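Local coordinates for protein TetR family transcriptional regulator (Mycobacterium smegmatis, PDB 5XS9) that probably binds operator DNA as a dimeric TetR-family regulator and thereby controls genes of biotin metabolism, at residues H19-L24 and G92-S97. Numbering follows the deposited sequence.
Sequences HGIADL and GAELVS
The carboxylate of Glu94 turns one face to Ile21, and the ends of both branches of that side chain stand above it. Ile21 CG2 is offset toward the two oxygens and almost equally far from them, 3.8 Å from Glu94 OE2 and 3.9 Å from OE1. Ile21 CD1, on the same face, lies nearer to over the carboxylate carbon and 4.1 Å from Glu94 OE2. With CG anti to its backbone N (chi1 -175°), the extended chain of Glu94 carries the carboxylate out from the helix to these methyls.

The longer branch of Ile21 also makes the apolar part of the contact. With chi1 at -165° and chi2 at 175°, CG1 and CD1 run straight out from the loop, and Ile21 CD1 comes to rest 3.8 Å from both CA and CB of Leu95, against the helix backbone as well as the side chain. Leu24 adds a looser touch, its CD2 4.3 Å from Leu95 CD1. The loop is pinned nearby by a hydrogen bond from Ile21 N to Asp91 OD2, just ahead of helix 92-101.

The contact joins the turn after helix 5-19, in the N-terminal region that probably binds DNA as in other TetR-family proteins, to a helix of the C-terminal regulatory region. Leu95 packs further on Leu16 of helix 5-19 and on Leu51, Val54 and Ala55 of helix 47-58, while Ala93 and Ser97 rest on helix 129-155, so helix 92-101 is where the C-terminal bundle meets the N-terminal helices.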
loop_
_atom_site.group_PDB
_atom_site.type_symbol
_atom_site.label_atom_id
_atom_site.label_comp_id
_atom_site.label_asym_id
_atom_site.label_seq_id
_atom_site.Cartn_x
_atom_site.Cartn_y
_atom_site.Cartn_z
ATOM N N HIS A 19 -18.329 7.770 -5.805
ATOM C CA HIS A 19 -17.512 8.408 -6.823
ATOM C C HIS A 19 -16.039 8.234 -6.709
ATOM O O HIS A 19 -15.348 8.651 -7.611
ATOM C CB HIS A 19 -17.821 9.920 -6.846
ATOM C CG HIS A 19 -19.241 10.221 -7.181
ATOM N ND1 HIS A 19 -19.798 9.884 -8.395
ATOM C CD2 HIS A 19 -20.234 10.775 -6.447
ATOM C CE1 HIS A 19 -21.069 10.232 -8.402
ATOM N NE2 HIS A 19 -21.361 10.759 -7.227
ATOM N N GLY A 20 -15.533 7.682 -5.602
ATOM C CA GLY A 20 -14.129 7.470 -5.461
ATOM C C GLY A 20 -13.412 8.578 -4.728
ATOM O O GLY A 20 -13.890 9.695 -4.591
ATOM N N ILE A 21 -12.224 8.243 -4.282
ATOM C CA ILE A 21 -11.458 9.151 -3.430
ATOM C C ILE A 21 -11.101 10.463 -4.119
ATOM O O ILE A 21 -11.107 11.526 -3.467
ATOM C CB ILE A 21 -10.213 8.459 -2.869
ATOM C CG1 ILE A 21 -9.622 9.262 -1.708
ATOM C CG2 ILE A 21 -9.204 8.123 -4.003
ATOM C CD1 ILE A 21 -8.450 8.579 -1.027
ATOM N N ALA A 22 -10.858 10.430 -5.430
ATOM C CA ALA A 22 -10.487 11.677 -6.127
ATOM C C ALA A 22 -11.618 12.760 -6.096
ATOM O O ALA A 22 -11.343 13.942 -6.001
ATOM C CB ALA A 22 -10.020 11.367 -7.564
ATOM N N ASP A 23 -12.870 12.328 -6.098
ATOM C CA ASP A 23 -14.025 13.210 -6.052
ATOM C C ASP A 23 -14.402 13.660 -4.660
ATOM O O ASP A 23 -15.284 14.470 -4.535
ATOM C CB ASP A 23 -15.242 12.488 -6.649
ATOM C CG ASP A 23 -15.264 12.531 -8.173
ATOM O OD1 ASP A 23 -16.338 12.265 -8.748
ATOM O OD2 ASP A 23 -14.218 12.855 -8.775
ATOM N N LEU A 24 -13.793 13.109 -3.607
ATOM C CA LEU A 24 -14.059 13.581 -2.252
ATOM C C LEU A 24 -13.213 14.800 -1.961
ATOM O O LEU A 24 -12.076 14.675 -1.529
ATOM C CB LEU A 24 -13.765 12.536 -1.213
ATOM C CG LEU A 24 -13.984 12.929 0.233
ATOM C CD1 LEU A 24 -15.414 13.406 0.471
ATOM C CD2 LEU A 24 -13.681 11.708 1.070
ATOM N N GLY A 92 -11.182 2.529 0.021
ATOM C CA GLY A 92 -11.061 2.565 1.495
ATOM C C GLY A 92 -9.661 2.259 2.006
ATOM O O GLY A 92 -9.172 2.944 2.900
ATOM N N ALA A 93 -9.001 1.257 1.406
ATOM C CA ALA A 93 -7.690 0.962 1.821
ATOM C C ALA A 93 -6.745 2.133 1.520
ATOM O O ALA A 93 -5.911 2.441 2.330
ATOM C CB ALA A 93 -7.191 -0.357 1.212
ATOM N N GLU A 94 -6.880 2.762 0.366
ATOM C CA GLU A 94 -6.033 3.916 0.006
ATOM C C GLU A 94 -6.272 5.099 0.943
ATOM O O GLU A 94 -5.347 5.802 1.330
ATOM C CB GLU A 94 -6.335 4.380 -1.427
ATOM C CG GLU A 94 -5.432 5.482 -1.906
ATOM C CD GLU A 94 -5.857 6.035 -3.290
ATOM O OE1 GLU A 94 -6.537 5.308 -4.038
ATOM O OE2 GLU A 94 -5.535 7.204 -3.603
ATOM N N LEU A 95 -7.520 5.320 1.270
ATOM C CA LEU A 95 -7.898 6.462 2.106
ATOM C C LEU A 95 -7.350 6.220 3.516
ATOM O O LEU A 95 -6.749 7.126 4.099
ATOM C CB LEU A 95 -9.426 6.620 2.113
ATOM C CG LEU A 95 -9.997 7.926 2.724
ATOM C CD1 LEU A 95 -11.320 8.290 2.143
ATOM C CD2 LEU A 95 -10.126 7.695 4.209
ATOM N N VAL A 96 -7.505 5.009 4.057
ATOM C CA VAL A 96 -6.938 4.683 5.412
ATOM C C VAL A 96 -5.423 4.711 5.420
ATOM O O VAL A 96 -4.833 5.255 6.375
ATOM C CB VAL A 96 -7.490 3.418 6.009
ATOM C CG1 VAL A 96 -6.796 3.073 7.287
ATOM C CG2 VAL A 96 -9.010 3.621 6.213
ATOM N N SER A 97 -4.788 4.226 4.336
ATOM C CA SER A 97 -3.307 4.382 4.186
ATOM C C SER A 97 -2.840 5.787 4.292
ATOM O O SER A 97 -1.862 6.036 4.993
ATOM C CB SER A 97 -2.725 3.790 2.916
ATOM O OG SER A 97 -3.122 2.435 2.879
#